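Local coordinates for protein FimX (Pseudomonas aeruginosa PAO1, PDB 3HV8) that carries an EAL domain, a modified TIM-barrel fold, whose pocket holds one molecule of C2E in this structure, at residues Ile21-Gln26 with Leu55-Pro60; Ala68-Ala73 with Glu81-Trp86; Ala73-Gly78 with Ser112-Gln117; Phe141-Ala146 with Gln157-Leu162. All blocks are in the same frame, centred on the assembly; numbering follows the deposited sequence.

Interaction 1 (Ile21-Gln26 with Leu55-Pro60); sequences IAILQQ and LRLLNP. With C2E (9,9'-[(2R,3R,3aS,5S,7aR,9R,10R,10aS,12S,14aR)-3,5,10,12-tetrahydroxy-5,12-dioxidooctahydro-2H,7H-difuro[3,2-d:3',2'-j][1,3,7,9,2,8]tetraoxadiphosphacyclododecine-2,9-diyl]bis(2-amino-1,9-dihydro-6H-purin-6-one)), chain B.
In the EAL barrel, helix 20-30 lies against the end of strand 49-58, where Ile23 and Leu24 meet Leu57 and Pro60. The contact is apolar and modest, burying 195 Å² over both sides. Leu57 is its hub: with CG anti to the backbone N (chi1 163°), its CD2 methyl is carried to the helix and meets two residues. Leu24 CD2 comes to 4.2 Å from Leu57 CD2, and the Ile23 branch methyl CG2 stands 4.3 Å from that same Leu57 CD2. The longer arm of Ile23 runs extended past the strand end, placing CD1 4.3 Å from Pro60 CD, near the protein surface. Phe70 touches both Leu24 and Leu57 and so continues this packing inward.

Further back along the strand, Leu55 and Arg56 belong to the C2E pocket, so one strand serves the helix at its end and the ligand before it. The backbone N of Leu55 gives a nearly straight bond (164°) to C2E N71, at 3.0 Å. Arg56 takes the phosphate oxygen O11 at the edge of its guanidinium, near the plane of the group: NH1 lies 2.8 Å and NH2 3.0 Å from C2E O11. This forked grip limits rotation of the guanidinium and probably draws on the negative charge of the phosphate. A third bond helps hold it, since Arg56 NH1 also reaches Leu55 O at 2.9 Å, approaching from above the carbonyl plane, 57° out of it.

Interaction 2 (Ala68-Ala73 with Glu81-Trp86); sequences AEFLHA and EKIDRW. With C2E (9,9'-[(2R,3R,3aS,5S,7aR,9R,10R,10aS,12S,14aR)-3,5,10,12-tetrahydroxy-5,12-dioxidooctahydro-2H,7H-difuro[3,2-d:3',2'-j][1,3,7,9,2,8]tetraoxadiphosphacyclododecine-2,9-diyl]bis(2-amino-1,9-dihydro-6H-purin-6-one)), chain B.
Ile83, on helix 80-96, meets Leu71 and Phe70 at the start of helix 71-76 with two separate methyl groups. It has the most surface buried here, 48 Å² against 25 Å² for Leu71 and 20 Å² for Phe70, and its CB is directed at the other segment. The branch methyl CG2 of Ile83 lies 4.3 Å from Leu71 CD2. Its delta methyl goes to the aromatic ring instead: Ile83 CD1 stands 4.3 Å from Phe70 CE1, at the ring edge and close to the ring plane, so this is an edge contact with no stacking over a face. Phe70 occupies the N-cap position, and its ring also packs on Val20 and Leu55.

The two methyls of Leu71 divide their work. CD2 faces the helix, whereas CD1 sits above the plane of a C2E purine, 3.4 Å from C2E N31. With CG anti to the carbonyl carbon (chi1 -77°), the isobutyl fork straddles protein and ligand. Next to Ile83, Asp84 meets the same base at the base's amino group: C2E N21 donates to Asp84 OD1 at 3.0 Å, with an angle of 162°. The other oxygen, OD2, is held by the hydroxyls of Ser112 and Ser115, which fixes the carboxylate from behind. Leu71 and Asp84 thus form part of the C2E pocket of the EAL barrel, an apolar contact above the base and an acceptor for its amino group.

Interaction 3 (Ala73-Gly78 with Ser112-Gln117); sequences AAKEAG and SSASLQ
Lys75, near the end of helix 71-76, reaches Ser113 and Ala114 in the short helix 113-116. Its CB is directed at that helix, and CG continues anti to the backbone N (chi1 -175°), so the chain leaves its own helix and spans the gap. The next methylene, CD, is 4.3 Å from Ala114 CB and also comes to 3.4 Å from Ser113 OG, so the aliphatic part packs beside the small side chain of Ala114. The chain bends about CG-CD (chi3 61°), turning CE and NZ toward the serine. CE lies 3.6 Å from Ser113 OG. NZ donates to Ser113 OG at 2.9 Å, the direct polar bond across the contact.

A water provides a second route between the same residues. It accepts from Ser113 N at 2.9 Å and, weakly, from Lys75 NZ at 3.2 Å. The backbone N-H of Ser113, in the first turn of its helix, is therefore met by solvent, while the ammonium group has both serine oxygen and water as partners.

Each helix is capped at one end: helix 71-76 at its C-terminus, helix 113-116 at its N-terminus. Gly78, with positive phi, closes helix 71-76 in a Schellman motif. Ser112 stands at the N-cap of the other, its OG taking a weak bond from Ser115 N at 3.5 Å. Because Ser112 belongs to the C2E pocket and the Lys75 side chain lies about 9 Å from the ligand, this lysine bridge joins two short helices beside the pocket of the EAL barrel.

Interaction 4 (Phe141-Ala146 with Gln157-Leu162); sequences FQISEA and QLTQGL
Phe141 opens the contact on strand 139-144, with its side chain directed at Leu162 of helix 152-164. The two side chains cross at about a right angle, and both leucine methyls take part: Leu162 CD2 is 3.7 Å from Phe141 CD2 and CD1 lies 3.9 Å from Phe141 CB. The ring is therefore met along the side carrying CD2 and CE2, obliquely to its plane. Leu125 of helix 121-132 touches both residues and adds to the buried packing.

Two residues on, Ile143 points to the same helix, one turn earlier. Extension along CG1 (chi2 166°) takes its CD1 to 3.9 Å from Thr159 CG2 and, more loosely, to 4.5 Å from Leu158 CD2. Thr159 shows its methyl to the isoleucine while its hydroxyl bonds to Ala155 O within the helix, so the polar end is satisfied away from this apolar contact.

The strand then gives way to a helix: Ser144, at the N-cap, bonds through OG to Asp147 N. The carboxylate of Glu145 is gripped by the backbone N atoms of Gly175, Cys176 and Ser177 in the loop after strand 168-174. The axes of strand residues 141-144 and helix residues 157-162 approach to 11.0 Å and run antiparallel at 166°. With strand 168-174 next and parallel to the first, this is the beta-alpha-beta crossover of a TIM-type barrel.

Interaction 4 is wholly buried, its strand lined by a helix with apolar groups alone, whereas interaction 1 reaches the surface at Ile23 and Pro60. Interactions 2 and 3 share Ala73 and helix 71-76, and their segments alternate along the chain. Their chemistry differs: methyls and a ring edge in 2, a lysine-serine bond with water in 3. They are joined at Ser112, Ser115 and Asp84, and Ile83 CD1 also packs 3.5 Å from Ala74 CB. Interactions 1 and 2 both hold C2E, and Phe70 ties them together. Leu116 links 3 to 4 through Leu158 and Ile143, while 1 and 4 reach the same sheet without touching.

Interaction 1 (Ile21-Gln26 with Leu55-Pro60)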
# COMPACT_ATOMS: atom_id res chain seq x y z
N ILE A 21 1.09 -20.19 14.00
CA ILE A 21 1.14 -20.86 12.71
C ILE A 21 -0.10 -21.71 12.48
O ILE A 21 -0.75 -21.61 11.43
CB ILE A 21 2.43 -21.69 12.52
CG1 ILE A 21 3.66 -20.79 12.69
CG2 ILE A 21 2.44 -22.39 11.16
CD1 ILE A 21 3.58 -19.50 11.87
N ALA A 22 -0.46 -22.52 13.47
CA ALA A 22 -1.69 -23.31 13.36
C ALA A 22 -2.91 -22.42 13.18
O ALA A 22 -3.79 -22.73 12.37
CB ALA A 22 -1.85 -24.19 14.60
N ILE A 23 -2.98 -21.32 13.92
CA ILE A 23 -4.07 -20.37 13.77
C ILE A 23 -4.14 -19.78 12.36
O ILE A 23 -5.21 -19.68 11.77
CB ILE A 23 -4.00 -19.26 14.83
CG1 ILE A 23 -4.32 -19.83 16.23
CG2 ILE A 23 -4.95 -18.12 14.50
CD1 ILE A 23 -4.17 -18.82 17.34
N LEU A 24 -2.99 -19.40 11.80
CA LEU A 24 -2.95 -18.85 10.45
C LEU A 24 -3.36 -19.86 9.38
O LEU A 24 -4.11 -19.52 8.46
CB LEU A 24 -1.54 -18.33 10.13
CG LEU A 24 -1.14 -17.04 10.86
CD1 LEU A 24 0.36 -16.82 10.69
CD2 LEU A 24 -1.94 -15.84 10.35
N GLN A 25 -2.87 -21.09 9.51
CA GLN A 25 -3.23 -22.15 8.56
C GLN A 25 -4.75 -22.31 8.52
O GLN A 25 -5.35 -22.38 7.44
CB GLN A 25 -2.53 -23.46 8.95
CG GLN A 25 -1.03 -23.46 8.63
CD GLN A 25 -0.24 -24.56 9.32
OE1 GLN A 25 -0.57 -24.99 10.43
NE2 GLN A 25 0.81 -25.03 8.66
N GLN A 26 -5.36 -22.35 9.69
CA GLN A 26 -6.81 -22.48 9.82
C GLN A 26 -7.53 -21.23 9.31
O GLN A 26 -8.54 -21.32 8.61
CB GLN A 26 -7.14 -22.76 11.28
CG GLN A 26 -8.58 -22.73 11.67
CD GLN A 26 -8.76 -23.25 13.08
OE1 GLN A 26 -8.68 -24.45 13.31
NE2 GLN A 26 -8.96 -22.34 14.03
N LEU A 55 -4.75 -5.35 6.60
CA LEU A 55 -5.19 -6.68 7.02
C LEU A 55 -5.24 -6.87 8.53
O LEU A 55 -4.34 -6.45 9.24
CB LEU A 55 -4.23 -7.73 6.46
CG LEU A 55 -4.57 -9.17 6.81
CD1 LEU A 55 -5.90 -9.57 6.18
CD2 LEU A 55 -3.47 -10.09 6.34
N ARG A 56 -6.29 -7.51 9.03
CA ARG A 56 -6.32 -7.93 10.42
C ARG A 56 -6.63 -9.42 10.47
O ARG A 56 -7.48 -9.90 9.72
CB ARG A 56 -7.38 -7.18 11.22
CG ARG A 56 -7.23 -5.67 11.22
CD ARG A 56 -5.98 -5.26 11.99
NE ARG A 56 -5.79 -3.81 12.06
CZ ARG A 56 -4.98 -3.12 11.26
NH1 ARG A 56 -4.29 -3.75 10.31
NH2 ARG A 56 -4.88 -1.80 11.40
N LEU A 57 -5.93 -10.15 11.32
CA LEU A 57 -6.29 -11.54 11.60
C LEU A 57 -7.42 -11.53 12.63
O LEU A 57 -7.43 -10.69 13.52
CB LEU A 57 -5.06 -12.29 12.12
CG LEU A 57 -5.29 -13.61 12.85
CD1 LEU A 57 -5.75 -14.69 11.88
CD2 LEU A 57 -3.99 -14.05 13.55
N LEU A 58 -8.38 -12.43 12.50
CA LEU A 58 -9.42 -12.54 13.52
C LEU A 58 -9.08 -13.76 14.34
O LEU A 58 -9.01 -14.87 13.81
CB LEU A 58 -10.81 -12.66 12.88
CG LEU A 58 -11.28 -11.47 12.03
CD1 LEU A 58 -12.62 -11.82 11.39
CD2 LEU A 58 -11.39 -10.18 12.82
N ASN A 59 -8.77 -13.55 15.62
CA ASN A 59 -8.39 -14.65 16.49
C ASN A 59 -9.62 -15.50 16.82
O ASN A 59 -10.74 -15.12 16.48
CB ASN A 59 -7.62 -14.17 17.73
CG ASN A 59 -8.46 -13.34 18.69
OD1 ASN A 59 -7.91 -12.61 19.52
ND2 ASN A 59 -9.78 -13.46 18.60
N PRO A 60 -9.42 -16.66 17.45
CA PRO A 60 -10.59 -17.51 17.69
C PRO A 60 -11.72 -16.84 18.47
O PRO A 60 -12.83 -17.37 18.46
CB PRO A 60 -9.99 -18.69 18.47
CG PRO A 60 -8.59 -18.78 17.96
CD PRO A 60 -8.15 -17.35 17.76
P1 C2E B . 2.43 0.38 6.76
O2P C2E B . 3.06 1.20 5.55
O1P C2E B . 3.16 0.80 7.97
O5' C2E B . 0.91 0.75 7.10
C5' C2E B . 0.67 1.93 7.88
C4' C2E B . 0.48 1.65 9.39
O4' C2E B . 0.17 2.90 10.05
C3' C2E B . -0.79 0.81 9.49
O3' C2E B . -0.65 -0.14 10.55
C2' C2E B . -1.91 1.84 9.75
O2' C2E B . -3.00 1.33 10.49
C1' C2E B . -1.15 2.89 10.57
N9 C2E B . -1.69 4.24 10.50
C8 C2E B . -2.56 4.74 9.56
N7 C2E B . -2.68 6.04 9.72
C5 C2E B . -1.90 6.42 10.78
C6 C2E B . -1.65 7.66 11.40
O6 C2E B . -2.12 8.72 10.99
N1 C2E B . -0.83 7.64 12.46
C2 C2E B . -0.27 6.49 12.92
N2 C2E B . 0.56 6.56 14.01
N3 C2E B . -0.50 5.33 12.35
C4 C2E B . -1.29 5.27 11.29
P11 C2E B . -1.12 -1.65 10.24
O21 C2E B . -0.94 -2.49 11.56
O11 C2E B . -2.47 -1.68 9.65
O5A C2E B . -0.12 -2.15 9.11
C5A C2E B . 1.28 -2.24 9.41
C4A C2E B . 2.03 -2.89 8.26
O4A C2E B . 1.53 -4.23 8.06
C3A C2E B . 1.86 -2.21 6.90
O3A C2E B . 2.79 -1.16 6.69
C2A C2E B . 2.22 -3.35 5.95
O2A C2E B . 3.65 -3.54 5.93
C1A C2E B . 1.64 -4.56 6.69
N91 C2E B . 0.31 -4.84 6.17
C81 C2E B . -0.89 -4.34 6.59
N71 C2E B . -1.84 -4.85 5.85
C51 C2E B . -1.30 -5.75 4.97
C61 C2E B . -1.79 -6.62 3.98
O61 C2E B . -2.98 -6.64 3.63
N11 C2E B . -0.87 -7.37 3.33
C21 C2E B . 0.47 -7.32 3.62
N21 C2E B . 1.34 -8.09 2.89
N31 C2E B . 0.95 -6.51 4.52
C41 C2E B . 0.09 -5.74 5.20

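Interaction 2 (Ala68-Ala73 with Glu81-Trp86)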
# COMPACT_ATOMS: atom_id res chain seq x y z
N ALA A 68 1.66 -6.87 12.81
CA ALA A 68 2.86 -6.99 13.62
C ALA A 68 2.96 -8.34 14.33
O ALA A 68 4.06 -8.86 14.51
CB ALA A 68 2.89 -5.88 14.65
N GLU A 69 1.82 -8.90 14.72
CA GLU A 69 1.80 -10.13 15.51
C GLU A 69 1.78 -11.43 14.71
O GLU A 69 1.87 -12.52 15.29
CB GLU A 69 0.62 -10.11 16.48
CG GLU A 69 0.58 -8.89 17.37
CD GLU A 69 -0.60 -8.88 18.33
OE1 GLU A 69 -1.07 -9.98 18.70
OE2 GLU A 69 -1.04 -7.78 18.72
N PHE A 70 1.67 -11.35 13.38
CA PHE A 70 1.60 -12.59 12.60
C PHE A 70 2.29 -12.62 11.24
O PHE A 70 2.63 -13.69 10.78
CB PHE A 70 0.13 -13.05 12.44
CG PHE A 70 -0.70 -12.16 11.55
CD1 PHE A 70 -0.73 -12.37 10.19
CD2 PHE A 70 -1.46 -11.12 12.09
CE1 PHE A 70 -1.51 -11.54 9.36
CE2 PHE A 70 -2.24 -10.31 11.28
CZ PHE A 70 -2.25 -10.51 9.92
N LEU A 71 2.49 -11.47 10.58
CA LEU A 71 3.06 -11.50 9.23
C LEU A 71 4.47 -12.07 9.18
O LEU A 71 4.82 -12.83 8.25
CB LEU A 71 3.02 -10.12 8.55
CG LEU A 71 1.67 -9.68 8.00
CD1 LEU A 71 1.86 -8.33 7.30
CD2 LEU A 71 1.13 -10.72 7.03
N HIS A 72 5.30 -11.73 10.17
CA HIS A 72 6.67 -12.25 10.24
C HIS A 72 6.70 -13.77 10.34
O HIS A 72 7.42 -14.44 9.59
CB HIS A 72 7.45 -11.60 11.39
CG HIS A 72 6.75 -11.66 12.72
ND1 HIS A 72 7.21 -10.99 13.83
CD2 HIS A 72 5.61 -12.29 13.10
CE1 HIS A 72 6.40 -11.24 14.85
NE2 HIS A 72 5.42 -12.02 14.43
N ALA A 73 5.90 -14.31 11.26
CA ALA A 73 5.87 -15.74 11.50
C ALA A 73 5.27 -16.43 10.27
O ALA A 73 5.72 -17.48 9.85
CB ALA A 73 5.05 -16.03 12.75
N GLU A 81 2.67 -15.94 0.89
CA GLU A 81 2.05 -15.86 -0.42
C GLU A 81 0.55 -16.13 -0.33
O GLU A 81 -0.26 -15.42 -0.92
CB GLU A 81 2.70 -16.83 -1.39
CG GLU A 81 4.20 -16.61 -1.62
CD GLU A 81 5.08 -17.45 -0.69
OE1 GLU A 81 4.62 -17.84 0.40
OE2 GLU A 81 6.24 -17.71 -1.07
N LYS A 82 0.18 -17.15 0.44
CA LYS A 82 -1.24 -17.47 0.63
C LYS A 82 -2.01 -16.33 1.28
O LYS A 82 -3.14 -16.05 0.91
CB LYS A 82 -1.40 -18.75 1.46
CG LYS A 82 -1.34 -20.02 0.63
CD LYS A 82 -1.84 -21.21 1.43
CE LYS A 82 -0.71 -22.17 1.74
NZ LYS A 82 -0.21 -22.79 0.48
N ILE A 83 -1.42 -15.67 2.28
CA ILE A 83 -2.07 -14.52 2.88
C ILE A 83 -2.27 -13.41 1.85
O ILE A 83 -3.36 -12.83 1.75
CB ILE A 83 -1.27 -14.00 4.10
CG1 ILE A 83 -1.40 -14.98 5.26
CG2 ILE A 83 -1.73 -12.60 4.48
CD1 ILE A 83 -0.53 -14.63 6.47
N ASP A 84 -1.24 -13.13 1.06
CA ASP A 84 -1.37 -12.11 0.03
C ASP A 84 -2.46 -12.47 -1.00
O ASP A 84 -3.23 -11.61 -1.41
CB ASP A 84 -0.03 -11.87 -0.69
CG ASP A 84 0.95 -11.05 0.14
OD1 ASP A 84 0.55 -10.43 1.16
OD2 ASP A 84 2.14 -11.05 -0.23
N ARG A 85 -2.55 -13.74 -1.39
CA ARG A 85 -3.60 -14.12 -2.34
C ARG A 85 -4.98 -13.93 -1.73
O ARG A 85 -5.91 -13.52 -2.42
CB ARG A 85 -3.45 -15.58 -2.80
CG ARG A 85 -2.09 -15.96 -3.40
CD ARG A 85 -1.81 -15.35 -4.76
NE ARG A 85 -0.54 -15.84 -5.33
CZ ARG A 85 -0.43 -16.90 -6.13
NH1 ARG A 85 0.76 -17.27 -6.59
NH2 ARG A 85 -1.51 -17.60 -6.47
N TRP A 86 -5.13 -14.22 -0.43
CA TRP A 86 -6.41 -14.01 0.26
C TRP A 86 -6.78 -12.53 0.21
O TRP A 86 -7.92 -12.16 -0.11
CB TRP A 86 -6.34 -14.50 1.72
CG TRP A 86 -7.67 -14.53 2.39
CD1 TRP A 86 -8.51 -15.62 2.50
CD2 TRP A 86 -8.35 -13.44 3.02
NE1 TRP A 86 -9.65 -15.26 3.16
CE2 TRP A 86 -9.60 -13.93 3.48
CE3 TRP A 86 -8.05 -12.09 3.23
CZ2 TRP A 86 -10.53 -13.13 4.15
CZ3 TRP A 86 -8.97 -11.28 3.90
CH2 TRP A 86 -10.20 -11.81 4.35
P1 C2E B . 2.43 0.38 6.76
O2P C2E B . 3.06 1.20 5.55
O1P C2E B . 3.16 0.80 7.97
O5' C2E B . 0.91 0.75 7.10
C5' C2E B . 0.67 1.93 7.88
C4' C2E B . 0.48 1.65 9.39
O4' C2E B . 0.17 2.90 10.05
C3' C2E B . -0.79 0.81 9.49
O3' C2E B . -0.65 -0.14 10.55
C2' C2E B . -1.91 1.84 9.75
O2' C2E B . -3.00 1.33 10.49
C1' C2E B . -1.15 2.89 10.57
N9 C2E B . -1.69 4.24 10.50
C8 C2E B . -2.56 4.74 9.56
N7 C2E B . -2.68 6.04 9.72
C5 C2E B . -1.90 6.42 10.78
C6 C2E B . -1.65 7.66 11.40
O6 C2E B . -2.12 8.72 10.99
N1 C2E B . -0.83 7.64 12.46
C2 C2E B . -0.27 6.49 12.92
N2 C2E B . 0.56 6.56 14.01
N3 C2E B . -0.50 5.33 12.35
C4 C2E B . -1.29 5.27 11.29
P11 C2E B . -1.12 -1.65 10.24
O21 C2E B . -0.94 -2.49 11.56
O11 C2E B . -2.47 -1.68 9.65
O5A C2E B . -0.12 -2.15 9.11
C5A C2E B . 1.28 -2.24 9.41
C4A C2E B . 2.03 -2.89 8.26
O4A C2E B . 1.53 -4.23 8.06
C3A C2E B . 1.86 -2.21 6.90
O3A C2E B . 2.79 -1.16 6.69
C2A C2E B . 2.22 -3.35 5.95
O2A C2E B . 3.65 -3.54 5.93
C1A C2E B . 1.64 -4.56 6.69
N91 C2E B . 0.31 -4.84 6.17
C81 C2E B . -0.89 -4.34 6.59
N71 C2E B . -1.84 -4.85 5.85
C51 C2E B . -1.30 -5.75 4.97
C61 C2E B . -1.79 -6.62 3.98
O61 C2E B . -2.98 -6.64 3.63
N11 C2E B . -0.87 -7.37 3.33
C21 C2E B . 0.47 -7.32 3.62
N21 C2E B . 1.34 -8.09 2.89
N31 C2E B . 0.95 -6.51 4.52
C41 C2E B . 0.09 -5.74 5.20

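Interaction 3 (Ala73-Gly78 with Ser112-Gln117)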
# COMPACT_ATOMS: atom_id res chain seq x y z
N ALA A 73 5.90 -14.31 11.26
CA ALA A 73 5.87 -15.74 11.50
C ALA A 73 5.27 -16.43 10.27
O ALA A 73 5.72 -17.48 9.85
CB ALA A 73 5.05 -16.03 12.75
N ALA A 74 4.28 -15.79 9.67
CA ALA A 74 3.66 -16.34 8.46
C ALA A 74 4.69 -16.55 7.37
O ALA A 74 4.77 -17.62 6.75
CB ALA A 74 2.56 -15.43 7.97
N LYS A 75 5.50 -15.53 7.10
CA LYS A 75 6.50 -15.66 6.05
C LYS A 75 7.50 -16.79 6.34
O LYS A 75 7.82 -17.59 5.46
CB LYS A 75 7.22 -14.32 5.82
CG LYS A 75 8.17 -14.41 4.65
CD LYS A 75 8.52 -13.03 4.10
CE LYS A 75 9.19 -12.16 5.16
NZ LYS A 75 9.40 -10.75 4.66
N GLU A 76 7.96 -16.87 7.58
CA GLU A 76 8.93 -17.90 7.97
C GLU A 76 8.34 -19.31 7.82
O GLU A 76 9.06 -20.26 7.49
CB GLU A 76 9.46 -17.62 9.38
CG GLU A 76 10.44 -18.65 9.94
CD GLU A 76 11.76 -18.77 9.18
OE1 GLU A 76 12.54 -19.67 9.54
OE2 GLU A 76 12.04 -17.98 8.24
N ALA A 77 7.02 -19.42 8.01
CA ALA A 77 6.32 -20.70 7.90
C ALA A 77 5.80 -20.99 6.50
O ALA A 77 5.08 -21.97 6.30
CB ALA A 77 5.13 -20.76 8.89
N GLY A 78 6.13 -20.14 5.53
CA GLY A 78 5.74 -20.40 4.16
C GLY A 78 4.29 -20.08 3.83
O GLY A 78 3.73 -20.63 2.88
N SER A 112 3.82 -8.77 0.32
CA SER A 112 4.99 -9.18 1.09
C SER A 112 6.17 -9.51 0.17
O SER A 112 6.00 -9.70 -1.04
CB SER A 112 4.67 -10.42 1.94
OG SER A 112 4.52 -11.55 1.10
N SER A 113 7.37 -9.59 0.75
CA SER A 113 8.54 -9.95 -0.05
C SER A 113 8.39 -11.34 -0.66
O SER A 113 8.94 -11.61 -1.73
CB SER A 113 9.81 -9.86 0.79
OG SER A 113 9.80 -10.84 1.82
N ALA A 114 7.67 -12.23 0.01
CA ALA A 114 7.46 -13.56 -0.55
C ALA A 114 6.72 -13.48 -1.88
O ALA A 114 7.08 -14.16 -2.84
CB ALA A 114 6.72 -14.45 0.45
N SER A 115 5.71 -12.61 -1.96
CA SER A 115 4.99 -12.46 -3.21
C SER A 115 5.86 -11.84 -4.31
O SER A 115 5.70 -12.17 -5.48
CB SER A 115 3.69 -11.67 -3.02
OG SER A 115 2.75 -12.45 -2.30
N LEU A 116 6.79 -10.96 -3.94
CA LEU A 116 7.71 -10.41 -4.94
C LEU A 116 8.47 -11.53 -5.63
O LEU A 116 8.70 -11.49 -6.83
CB LEU A 116 8.72 -9.46 -4.30
CG LEU A 116 8.18 -8.15 -3.78
CD1 LEU A 116 9.30 -7.32 -3.17
CD2 LEU A 116 7.50 -7.38 -4.91
N GLN A 117 8.86 -12.52 -4.84
CA GLN A 117 9.69 -13.60 -5.35
C GLN A 117 8.92 -14.75 -6.01
O GLN A 117 9.51 -15.73 -6.46
CB GLN A 117 10.54 -14.16 -4.21
CG GLN A 117 11.49 -13.13 -3.62
CD GLN A 117 12.28 -13.70 -2.47
OE1 GLN A 117 11.80 -13.75 -1.34
NE2 GLN A 117 13.51 -14.15 -2.74
O HOH W 1 7.78 -8.39 3.33

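Interaction 4 (Phe141-Ala146 with Gln157-Leu162)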
# COMPACT_ATOMS: atom_id res chain seq x y z
N PHE A 141 -0.54 -1.95 -6.44
CA PHE A 141 0.21 -2.83 -5.53
C PHE A 141 1.35 -2.09 -4.86
O PHE A 141 2.12 -1.38 -5.53
CB PHE A 141 0.71 -4.07 -6.27
CG PHE A 141 -0.40 -4.99 -6.66
CD1 PHE A 141 -0.91 -5.88 -5.73
CD2 PHE A 141 -1.00 -4.88 -7.90
CE1 PHE A 141 -1.98 -6.70 -6.05
CE2 PHE A 141 -2.06 -5.70 -8.23
CZ PHE A 141 -2.56 -6.61 -7.30
N GLN A 142 1.40 -2.19 -3.53
CA GLN A 142 2.40 -1.48 -2.76
C GLN A 142 3.50 -2.42 -2.34
O GLN A 142 3.25 -3.53 -1.85
CB GLN A 142 1.78 -0.88 -1.50
CG GLN A 142 0.58 -0.02 -1.76
CD GLN A 142 0.07 0.68 -0.52
OE1 GLN A 142 0.09 1.90 -0.44
NE2 GLN A 142 -0.39 -0.11 0.45
N ILE A 143 4.73 -1.97 -2.54
CA ILE A 143 5.91 -2.67 -2.12
C ILE A 143 6.71 -1.73 -1.21
O ILE A 143 6.87 -0.55 -1.54
CB ILE A 143 6.75 -3.00 -3.38
CG1 ILE A 143 5.89 -3.80 -4.38
CG2 ILE A 143 8.04 -3.74 -3.00
CD1 ILE A 143 6.48 -3.91 -5.80
N SER A 144 7.21 -2.21 -0.08
CA SER A 144 8.03 -1.35 0.79
C SER A 144 9.35 -1.01 0.11
O SER A 144 9.86 -1.76 -0.72
CB SER A 144 8.29 -2.02 2.14
OG SER A 144 9.27 -3.04 2.00
N GLU A 145 9.89 0.13 0.50
CA GLU A 145 11.19 0.54 -0.01
C GLU A 145 12.25 -0.52 0.29
O GLU A 145 13.07 -0.85 -0.57
CB GLU A 145 11.61 1.87 0.59
CG GLU A 145 13.02 2.29 0.18
CD GLU A 145 13.32 3.71 0.60
OE1 GLU A 145 13.69 3.94 1.77
OE2 GLU A 145 13.16 4.61 -0.25
N ALA A 146 12.22 -1.06 1.50
CA ALA A 146 13.22 -2.05 1.87
C ALA A 146 13.12 -3.26 0.93
O ALA A 146 14.14 -3.73 0.42
CB ALA A 146 13.03 -2.48 3.31
N GLN A 157 10.75 -7.07 -12.43
CA GLN A 157 9.95 -7.99 -13.22
C GLN A 157 8.48 -7.93 -12.84
O GLN A 157 7.60 -7.92 -13.70
CB GLN A 157 10.48 -9.42 -13.07
CG GLN A 157 11.88 -9.60 -13.65
CD GLN A 157 12.53 -10.91 -13.24
OE1 GLN A 157 12.11 -11.55 -12.27
NE2 GLN A 157 13.56 -11.31 -13.97
N LEU A 158 8.20 -7.89 -11.54
CA LEU A 158 6.81 -7.86 -11.12
C LEU A 158 6.11 -6.59 -11.59
O LEU A 158 5.03 -6.64 -12.15
CB LEU A 158 6.68 -7.99 -9.60
CG LEU A 158 5.26 -7.80 -9.07
CD1 LEU A 158 4.32 -8.86 -9.61
CD2 LEU A 158 5.25 -7.84 -7.56
N THR A 159 6.75 -5.44 -11.37
CA THR A 159 6.09 -4.17 -11.72
C THR A 159 5.91 -4.00 -13.24
O THR A 159 4.92 -3.45 -13.68
CB THR A 159 6.78 -2.93 -11.08
OG1 THR A 159 8.15 -2.85 -11.48
CG2 THR A 159 6.69 -3.01 -9.56
N GLN A 160 6.85 -4.53 -14.02
CA GLN A 160 6.69 -4.55 -15.47
C GLN A 160 5.49 -5.43 -15.85
O GLN A 160 4.67 -5.07 -16.70
CB GLN A 160 7.98 -5.03 -16.15
CG GLN A 160 9.06 -3.94 -16.23
CD GLN A 160 10.44 -4.46 -16.62
OE1 GLN A 160 11.43 -3.75 -16.47
NE2 GLN A 160 10.50 -5.68 -17.13
N GLY A 161 5.36 -6.57 -15.18
CA GLY A 161 4.22 -7.44 -15.42
C GLY A 161 2.89 -6.84 -15.00
O GLY A 161 1.86 -7.04 -15.65
N LEU A 162 2.88 -6.11 -13.89
CA LEU A 162 1.67 -5.43 -13.46
C LEU A 162 1.22 -4.42 -14.50
O LEU A 162 0.02 -4.26 -14.73
CB LEU A 162 1.89 -4.74 -12.10
CG LEU A 162 2.07 -5.69 -10.92
CD1 LEU A 162 2.47 -4.90 -9.67
CD2 LEU A 162 0.78 -6.48 -10.67